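Local atomic coordinates of PrgB (Enterococcus faecalis, PDB entry 6EVU), a protein that promotes cell aggregation, biofilm formation and conjugation by binding and compacting DNA, and is represented here by its adhesin domain alone. Residues L72-G77 with S140-N146; F32-V37 with N151-I155; K28-F32 with L117-L122. All coordinates share one frame; numbering follows the deposited sequence.

Interaction 1: residues L72-G77 with S140-N146. With PO4 (phosphate ion), chain B.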
loop_
_atom_site.group_PDB
_atom_site.type_symbol
_atom_site.label_atom_id
_atom_site.label_comp_id
_atom_site.label_asym_id
_atom_site.label_seq_id
_atom_site.Cartn_x
_atom_site.Cartn_y
_atom_site.Cartn_z
ATOM N N LEU A 72 12.865 -0.115 -9.322
ATOM C CA LEU A 72 11.880 -1.166 -9.155
ATOM C C LEU A 72 11.349 -1.739 -10.457
ATOM O O LEU A 72 11.056 -2.905 -10.532
ATOM C CB LEU A 72 10.723 -0.699 -8.287
ATOM C CG LEU A 72 11.032 -0.637 -6.805
ATOM C CD1 LEU A 72 9.989 0.174 -6.076
ATOM C CD2 LEU A 72 11.140 -2.031 -6.225
ATOM N N ARG A 73 11.205 -0.900 -11.476
ATOM C CA ARG A 73 10.618 -1.343 -12.729
ATOM C C ARG A 73 11.539 -2.068 -13.704
ATOM O O ARG A 73 11.783 -1.625 -14.798
ATOM C CB ARG A 73 9.934 -0.171 -13.429
ATOM C CG ARG A 73 8.755 0.397 -12.676
ATOM C CD ARG A 73 7.994 1.412 -13.499
ATOM N NE ARG A 73 8.905 2.421 -13.983
ATOM C CZ ARG A 73 9.150 3.563 -13.367
ATOM N NH1 ARG A 73 8.518 3.887 -12.265
ATOM N NH2 ARG A 73 10.021 4.390 -13.877
ATOM N N LYS A 74 12.034 -3.201 -13.260
ATOM C CA LYS A 74 12.846 -4.091 -14.041
ATOM C C LYS A 74 12.495 -5.505 -13.578
ATOM O O LYS A 74 12.036 -5.708 -12.472
ATOM C CB LYS A 74 14.334 -3.777 -13.961
ATOM C CG LYS A 74 14.982 -3.875 -12.605
ATOM C CD LYS A 74 16.489 -3.705 -12.725
ATOM C CE LYS A 74 17.146 -3.465 -11.376
ATOM N NZ LYS A 74 16.948 -2.075 -10.935
ATOM N N ASP A 75 12.698 -6.471 -14.449
ATOM C CA ASP A 75 12.345 -7.851 -14.134
ATOM C C ASP A 75 13.554 -8.488 -13.469
ATOM O O ASP A 75 14.599 -8.649 -14.111
ATOM C CB ASP A 75 11.976 -8.577 -15.424
ATOM C CG ASP A 75 11.383 -9.942 -15.170
ATOM O OD1 ASP A 75 11.588 -10.518 -14.106
ATOM O OD2 ASP A 75 10.665 -10.428 -16.056
ATOM N N MET A 76 13.425 -8.839 -12.194
ATOM C CA MET A 76 14.533 -9.470 -11.472
ATOM C C MET A 76 14.318 -10.964 -11.271
ATOM O O MET A 76 15.018 -11.567 -10.454
ATOM C CB MET A 76 14.742 -8.781 -10.130
ATOM C CG MET A 76 15.091 -7.329 -10.303
ATOM S SD MET A 76 16.607 -7.033 -11.200
ATOM C CE MET A 76 17.893 -7.197 -9.944
ATOM N N GLY A 77 13.332 -11.558 -11.947
ATOM C CA GLY A 77 13.180 -13.005 -11.881
ATOM C C GLY A 77 14.478 -13.660 -12.307
ATOM O O GLY A 77 15.014 -13.324 -13.358
ATOM N N SER A 140 5.169 -8.587 -15.143
ATOM C CA SER A 140 6.469 -8.870 -15.748
ATOM C C SER A 140 6.468 -10.265 -16.374
ATOM O O SER A 140 5.612 -11.131 -16.076
ATOM C CB SER A 140 7.609 -8.762 -14.719
ATOM O OG SER A 140 7.409 -9.670 -13.638
ATOM N N GLN A 141 7.463 -10.470 -17.237
ATOM C CA GLN A 141 7.551 -11.732 -17.970
ATOM C C GLN A 141 7.707 -12.893 -17.009
ATOM O O GLN A 141 7.120 -13.971 -17.224
ATOM C CB GLN A 141 8.725 -11.690 -18.964
ATOM C CG GLN A 141 8.872 -12.919 -19.860
ATOM C CD GLN A 141 7.622 -13.104 -20.697
ATOM O OE1 GLN A 141 7.103 -12.132 -21.274
ATOM N NE2 GLN A 141 7.095 -14.332 -20.726
ATOM N N SER A 142 8.502 -12.696 -15.953
ATOM C CA SER A 142 8.718 -13.706 -14.941
ATOM C C SER A 142 7.558 -13.804 -13.975
ATOM O O SER A 142 7.575 -14.694 -13.125
ATOM C CB SER A 142 10.000 -13.406 -14.166
ATOM O OG SER A 142 9.861 -12.188 -13.414
ATOM N N GLY A 143 6.597 -12.874 -14.020
ATOM C CA GLY A 143 5.522 -12.942 -13.042
ATOM C C GLY A 143 5.953 -12.742 -11.601
ATOM O O GLY A 143 5.268 -13.225 -10.677
ATOM N N THR A 144 7.019 -11.973 -11.375
ATOM C CA THR A 144 7.516 -11.692 -10.038
ATOM C C THR A 144 7.325 -10.219 -9.732
ATOM O O THR A 144 7.047 -9.402 -10.619
ATOM C CB THR A 144 9.011 -12.028 -9.900
ATOM O OG1 THR A 144 9.760 -11.277 -10.853
ATOM C CG2 THR A 144 9.233 -13.543 -10.163
ATOM N N LEU A 145 7.525 -9.868 -8.467
ATOM C CA LEU A 145 7.586 -8.457 -8.083
ATOM C C LEU A 145 8.855 -8.235 -7.288
ATOM O O LEU A 145 9.373 -9.154 -6.637
ATOM C CB LEU A 145 6.383 -8.008 -7.203
ATOM C CG LEU A 145 5.044 -8.018 -7.916
ATOM C CD1 LEU A 145 3.971 -7.930 -6.822
ATOM C CD2 LEU A 145 4.858 -7.042 -9.031
ATOM N N ASN A 146 9.366 -6.987 -7.330
ATOM C CA ASN A 146 10.477 -6.612 -6.489
ATOM C C ASN A 146 9.933 -5.789 -5.329
ATOM O O ASN A 146 9.008 -5.007 -5.497
ATOM C CB ASN A 146 11.492 -5.787 -7.270
ATOM C CG ASN A 146 11.822 -6.397 -8.626
ATOM O OD1 ASN A 146 12.030 -7.604 -8.732
ATOM N ND2 ASN A 146 11.858 -5.554 -9.684
HETATM P P PO4 B . 8.434 2.171 -17.812
HETATM O O1 PO4 B . 7.783 3.525 -17.599
HETATM O O2 PO4 B . 7.320 1.126 -17.873
HETATM O O3 PO4 B . 9.153 2.184 -19.151
HETATM O O4 PO4 B . 9.468 1.785 -16.793
HETATM O O HOH W 1 9.743 -8.827 -17.903
HETATM O O HOH W 2 10.715 -8.581 -10.910
#
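N146 lays its amide against M76, the two side chains crossing at about a right angle with N146 OD1 3.3 Å from M76 CB, while CB of N146 lies 3.9 Å from CD2 of L72. With CG swung beside the backbone N (chi1 -47°), the amide reaches the bend that follows helix 68-72. There N146 ND2 gives two hydrogen bonds, 2.9 Å to L72 O and 2.8 Å to K74 O. Both oxygens lie close to the amide plane, which fixes the rotation of the group. They flank R73, the centre of an inverse gamma turn. N146 OD1 accepts from a water that takes the N-H of M76 and is hydrogen-bonded to T144 OG1 as well. In this glucan-binding-protein-C-type adhesin domain, the contact ties the loop after helix 68-72 to the type I turn S140-G143 and the start of strand 145-150. The D75 carboxylate reaches that turn. Its OD2 accepts S142 N at 3.1 Å through the syn lone pair, and its OD1 takes a short bond of 2.5 Å from S142 OG, met on the syn side but 21° out of the carboxylate plane. D75 OD1 also receives the N-H of G77, two residues on, at 3.0 Å: an Asx turn. A second water joins D75 OD2 to Q141 N. So many donors would probably favour the ionised carboxylate. The K74 side chain finds its partners outside the contact, NZ bonded to the carbonyls of F57, K59 and K71. R73 NE reaches O4 of a phosphate ion, probably from the crystallisation liquor, at 2.9 Å; V296 N binds the same ion.

Interaction 2: residues F32-V37 with N151-I155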
loop_
_atom_site.group_PDB
_atom_site.type_symbol
_atom_site.label_atom_id
_atom_site.label_comp_id
_atom_site.label_asym_id
_atom_site.label_seq_id
_atom_site.Cartn_x
_atom_site.Cartn_y
_atom_site.Cartn_z
ATOM N N PHE A 32 -0.538 3.153 15.316
ATOM C CA PHE A 32 0.568 2.613 14.544
ATOM C C PHE A 32 0.950 3.715 13.554
ATOM O O PHE A 32 0.544 3.758 12.396
ATOM C CB PHE A 32 0.214 1.286 13.860
ATOM C CG PHE A 32 1.442 0.479 13.531
ATOM C CD1 PHE A 32 1.907 -0.441 14.422
ATOM C CD2 PHE A 32 2.168 0.698 12.380
ATOM C CE1 PHE A 32 3.074 -1.155 14.137
ATOM C CE2 PHE A 32 3.327 -0.034 12.096
ATOM C CZ PHE A 32 3.759 -0.930 12.981
ATOM N N ASP A 33 1.787 4.623 14.019
ATOM C CA ASP A 33 2.084 5.861 13.296
ATOM C C ASP A 33 3.503 6.284 13.671
ATOM O O ASP A 33 4.225 5.532 14.321
ATOM C CB ASP A 33 1.019 6.918 13.611
ATOM C CG ASP A 33 0.947 7.252 15.089
ATOM O OD1 ASP A 33 1.929 7.083 15.817
ATOM O OD2 ASP A 33 -0.140 7.691 15.511
ATOM N N GLN A 34 3.916 7.511 13.294
ATOM C CA GLN A 34 5.311 7.882 13.539
ATOM C C GLN A 34 5.680 7.823 15.029
ATOM O O GLN A 34 6.853 7.619 15.384
ATOM C CB GLN A 34 5.594 9.303 13.017
ATOM C CG GLN A 34 7.030 9.559 12.510
ATOM C CD GLN A 34 7.561 8.491 11.538
ATOM O OE1 GLN A 34 8.509 7.763 11.843
ATOM N NE2 GLN A 34 6.925 8.384 10.363
ATOM N N SER A 35 4.712 8.045 15.913
ATOM C CA SER A 35 4.985 8.030 17.340
ATOM C C SER A 35 5.461 6.684 17.879
ATOM O O SER A 35 5.910 6.617 19.036
ATOM C CB SER A 35 3.723 8.500 18.103
ATOM O OG SER A 35 2.720 7.510 18.119
ATOM N N VAL A 36 5.327 5.597 17.111
ATOM C CA VAL A 36 5.627 4.264 17.623
ATOM C C VAL A 36 7.033 3.805 17.246
ATOM O O VAL A 36 7.493 2.751 17.712
ATOM C CB VAL A 36 4.564 3.248 17.149
ATOM C CG1 VAL A 36 3.109 3.793 17.253
ATOM C CG2 VAL A 36 4.871 2.724 15.733
ATOM N N VAL A 37 7.751 4.596 16.459
ATOM C CA VAL A 37 9.107 4.265 16.035
ATOM C C VAL A 37 10.080 4.728 17.111
ATOM O O VAL A 37 9.958 5.840 17.637
ATOM C CB VAL A 37 9.392 4.907 14.666
ATOM C CG1 VAL A 37 10.784 4.526 14.117
ATOM C CG2 VAL A 37 8.267 4.537 13.673
ATOM N N ASN A 151 13.289 -0.231 7.024
ATOM C CA ASN A 151 13.460 -0.423 8.457
ATOM C C ASN A 151 12.489 0.434 9.275
ATOM O O ASN A 151 12.371 0.197 10.473
ATOM C CB ASN A 151 14.942 -0.129 8.855
ATOM C CG ASN A 151 15.838 -1.385 8.753
ATOM O OD1 ASN A 151 15.512 -2.451 9.286
ATOM N ND2 ASN A 151 16.969 -1.252 8.070
ATOM N N ASP A 152 11.846 1.443 8.654
ATOM C CA ASP A 152 10.773 2.216 9.269
ATOM C C ASP A 152 9.442 1.553 8.899
ATOM O O ASP A 152 9.052 1.593 7.724
ATOM C CB ASP A 152 10.836 3.667 8.765
ATOM C CG ASP A 152 9.855 4.603 9.459
ATOM O OD1 ASP A 152 8.833 4.137 9.978
ATOM O OD2 ASP A 152 10.085 5.846 9.470
ATOM N N PRO A 153 8.719 0.936 9.851
ATOM C CA PRO A 153 7.459 0.261 9.492
ATOM C C PRO A 153 6.371 1.212 8.996
ATOM O O PRO A 153 5.367 0.754 8.409
ATOM C CB PRO A 153 7.065 -0.416 10.801
ATOM C CG PRO A 153 7.523 0.610 11.864
ATOM C CD PRO A 153 8.921 1.014 11.319
ATOM N N ILE A 154 6.536 2.511 9.249
ATOM C CA ILE A 154 5.592 3.528 8.800
ATOM C C ILE A 154 5.893 3.998 7.385
ATOM O O ILE A 154 5.024 4.604 6.748
ATOM C CB ILE A 154 5.611 4.713 9.784
ATOM C CG1 ILE A 154 5.407 4.194 11.207
ATOM C CG2 ILE A 154 4.569 5.738 9.423
ATOM C CD1 ILE A 154 4.090 3.425 11.401
ATOM N N ILE A 155 7.097 3.738 6.880
ATOM C CA ILE A 155 7.367 3.864 5.450
ATOM C C ILE A 155 6.995 2.582 4.709
ATOM O O ILE A 155 6.417 2.616 3.600
ATOM C CB ILE A 155 8.858 4.214 5.285
ATOM C CG1 ILE A 155 9.149 5.627 5.825
ATOM C CG2 ILE A 155 9.344 4.069 3.816
ATOM C CD1 ILE A 155 10.627 5.990 5.831
#
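Two loops of the adhesin domain, each shaped by an Asx turn (D33 before the 3-10 segment 34-36, and D152), meet around the side chain of I154. In each turn OD1 of the aspartate accepts the backbone N-H two residues on: S35 N for D33, and I154 N, at 2.9 Å, for D152. Segment 32-37 leads from strand 30-31 toward strand 42-47; the loop 151-155 connects strands 145-150 and 157-160. I154 enters with CG1 beside its backbone N (chi1 -52°) and is bent again at chi2, which carries CD1 to 3.5 Å from CD2 of F32, on an oblique line to the ring. I154 CG1 rests 3.6 Å from the carbonyl oxygen D33 O. From the other loop, V37 runs antiparallel alongside I154, CG2 lying 3.8 Å from I154 CG1 and near D152 OD1 as well. P153 takes the edge of the F32 ring, its CB near the ring plane and 4.0 Å from F32 CE2; F177 meets the same phenyl group with the planes at about 45°. Packing of apolar groups thus carries the contact between the two loops, with F32 and I154 buried and Q34 exposed. Q34, bent at chi2, brings NE2 to 3.7 Å from CG2 of I154. Its amide plane stands 84° from the D152 carboxylate, and Q34 OE1 approaches D152 OD2 to 3.4 Å, two acceptors without a hydrogen bond between them.

Interaction 3: residues K28-F32 with L117-L122; sequences KNLVF and LNASYL
A first torsion of 169° sets the Y121 ring opposite its own backbone N and beside its carbonyl carbon, and carries the phenol across to the neighbouring segment 28-32, where Y121 CE1 comes within 3.5 Å of N29 CB. Next in sequence, L122 has positive phi and psi, and its CG stands over the centre of the Y121 ring face. From there L122 CD2 packs 3.8 Å from N29 CB, the two side chains lying side by side and pointing the same way. At the ring edge the backbone of L30 approaches in plane. The hydroxyl of Y121 is hydrogen-bonded beyond this contact to S191 O and D188 N, while F193 meets the ring edge-to-face. Backbone bonds join the two segments in antiparallel register: V31 N to S120 O at 3.0 Å and nearly straight (176°), a weak return bond from S120 N to V31 O, and L122 N to N29 O at 3.3 Å, in which the donor sits above the carbonyl plane. N29 O also receives the alpha C-H of Y121 and a water that lies 3.1 Å from S120 OG. L30 and Y121 form a non-hydrogen-bonded pair with side chains on one face of the sheet; V31 and S120, a hydrogen-bonded pair, face the other way, with S120 OG beside V31 CB. At the far end F32 turns a ring edge to L117, CE1 lying 3.9 Å from L117 CD1, and F32 CD1 meets the methyl of A119 obliquely. Strand 119-121, paired with 124-137 as well, thus lies between two neighbours in an antiparallel sheet of the GbpC-type adhesin domain of the antigen I/II family.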
loop_
_atom_site.group_PDB
_atom_site.type_symbol
_atom_site.label_atom_id
_atom_site.label_comp_id
_atom_site.label_asym_id
_atom_site.label_seq_id
_atom_site.Cartn_x
_atom_site.Cartn_y
_atom_site.Cartn_z
ATOM N N LYS A 28 -9.881 5.732 17.192
ATOM C CA LYS A 28 -8.468 5.460 16.940
ATOM C C LYS A 28 -7.859 4.680 18.110
ATOM O O LYS A 28 -6.950 5.122 18.803
ATOM C CB LYS A 28 -7.714 6.753 16.655
ATOM C CG LYS A 28 -8.586 7.931 16.172
ATOM C CD LYS A 28 -8.840 7.989 14.651
ATOM C CE LYS A 28 -9.285 9.399 14.203
ATOM N NZ LYS A 28 -9.170 9.656 12.727
ATOM N N ASN A 29 -8.350 3.457 18.276
ATOM C CA ASN A 29 -7.875 2.599 19.359
ATOM C C ASN A 29 -6.473 2.068 19.079
ATOM O O ASN A 29 -5.635 1.968 19.988
ATOM C CB ASN A 29 -8.848 1.433 19.530
ATOM C CG ASN A 29 -10.294 1.854 19.343
ATOM O OD1 ASN A 29 -10.948 1.526 18.335
ATOM N ND2 ASN A 29 -10.800 2.599 20.320
ATOM N N LEU A 30 -6.219 1.707 17.839
ATOM C CA LEU A 30 -4.923 1.220 17.413
ATOM C C LEU A 30 -4.061 2.405 17.021
ATOM O O LEU A 30 -4.483 3.240 16.208
ATOM C CB LEU A 30 -5.096 0.290 16.212
ATOM C CG LEU A 30 -3.780 -0.181 15.592
ATOM C CD1 LEU A 30 -3.048 -1.111 16.584
ATOM C CD2 LEU A 30 -4.023 -0.860 14.212
ATOM N N VAL A 31 -2.878 2.500 17.619
ATOM C CA VAL A 31 -1.894 3.527 17.292
ATOM C C VAL A 31 -0.714 2.846 16.599
ATOM O O VAL A 31 0.060 2.122 17.235
ATOM C CB VAL A 31 -1.438 4.281 18.548
ATOM C CG1 VAL A 31 -0.440 5.439 18.191
ATOM C CG2 VAL A 31 -2.682 4.791 19.363
ATOM N N PHE A 32 -0.538 3.153 15.316
ATOM C CA PHE A 32 0.568 2.613 14.544
ATOM C C PHE A 32 0.950 3.715 13.554
ATOM O O PHE A 32 0.544 3.758 12.396
ATOM C CB PHE A 32 0.214 1.286 13.860
ATOM C CG PHE A 32 1.442 0.479 13.531
ATOM C CD1 PHE A 32 1.907 -0.441 14.422
ATOM C CD2 PHE A 32 2.168 0.698 12.380
ATOM C CE1 PHE A 32 3.074 -1.155 14.137
ATOM C CE2 PHE A 32 3.327 -0.034 12.096
ATOM C CZ PHE A 32 3.759 -0.930 12.981
ATOM N N LEU A 117 9.335 -1.748 18.701
ATOM C CA LEU A 117 8.264 -0.781 18.504
ATOM C C LEU A 117 7.700 -0.263 19.821
ATOM O O LEU A 117 7.808 -0.893 20.874
ATOM C CB LEU A 117 7.104 -1.422 17.742
ATOM C CG LEU A 117 7.458 -2.096 16.433
ATOM C CD1 LEU A 117 6.205 -2.808 15.840
ATOM C CD2 LEU A 117 8.030 -1.090 15.489
ATOM N N ASN A 118 7.012 0.870 19.735
ATOM C CA ASN A 118 6.253 1.365 20.876
ATOM C C ASN A 118 4.853 1.767 20.427
ATOM O O ASN A 118 4.386 2.890 20.613
ATOM C CB ASN A 118 7.019 2.494 21.565
ATOM C CG ASN A 118 6.320 2.972 22.812
ATOM O OD1 ASN A 118 5.828 2.158 23.585
ATOM N ND2 ASN A 118 6.339 4.272 23.052
ATOM N N ALA A 119 4.187 0.829 19.770
ATOM C CA ALA A 119 2.814 0.973 19.321
ATOM C C ALA A 119 1.881 0.581 20.460
ATOM O O ALA A 119 2.324 0.221 21.561
ATOM C CB ALA A 119 2.597 0.132 18.067
ATOM N N SER A 120 0.577 0.713 20.233
ATOM C CA SER A 120 -0.360 0.400 21.310
ATOM C C SER A 120 -1.744 0.115 20.769
ATOM O O SER A 120 -2.100 0.503 19.659
ATOM C CB SER A 120 -0.482 1.517 22.346
ATOM O OG SER A 120 -0.816 2.771 21.755
ATOM N N TYR A 121 -2.538 -0.520 21.617
ATOM C CA TYR A 121 -3.951 -0.722 21.302
ATOM C C TYR A 121 -4.655 -0.681 22.636
ATOM O O TYR A 121 -4.418 -1.557 23.474
ATOM C CB TYR A 121 -4.223 -2.029 20.588
ATOM C CG TYR A 121 -5.696 -2.342 20.514
ATOM C CD1 TYR A 121 -6.538 -1.610 19.677
ATOM C CD2 TYR A 121 -6.253 -3.353 21.289
ATOM C CE1 TYR A 121 -7.902 -1.916 19.578
ATOM C CE2 TYR A 121 -7.623 -3.641 21.234
ATOM C CZ TYR A 121 -8.436 -2.901 20.400
ATOM O OH TYR A 121 -9.769 -3.176 20.324
ATOM N N LEU A 122 -5.478 0.346 22.828
ATOM C CA LEU A 122 -6.131 0.591 24.094
ATOM C C LEU A 122 -5.133 0.498 25.255
ATOM O O LEU A 122 -5.359 -0.199 26.244
ATOM C CB LEU A 122 -7.294 -0.378 24.304
ATOM C CG LEU A 122 -8.389 -0.530 23.247
ATOM C CD1 LEU A 122 -9.297 -1.703 23.555
ATOM C CD2 LEU A 122 -9.193 0.730 23.202
HETATM O O HOH W 3 -3.881 3.155 22.306
#

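From the N terminus the chain passes through 28-32, runs on through the shared F32 into 32-37, and then reaches 72-77. The first loop to close is that of interaction 3, when 117-122 pairs with strand 30-31; 140-146 then closes interaction 1 and 151-155 closes interaction 2. Interaction 1 therefore lies wholly within the span of interaction 2, whereas interaction 3 crosses both. Interactions 2 and 3 are neighbours, joined by a probable hydrogen bond between V36 O and N118 N. Interaction 3 belongs to the nine-strand sheet; interaction 1, its centre about 35 Å away, sits where strand 145-150 of the six-strand sheet begins. Interaction 2 joins loops leaving a strand of each sheet.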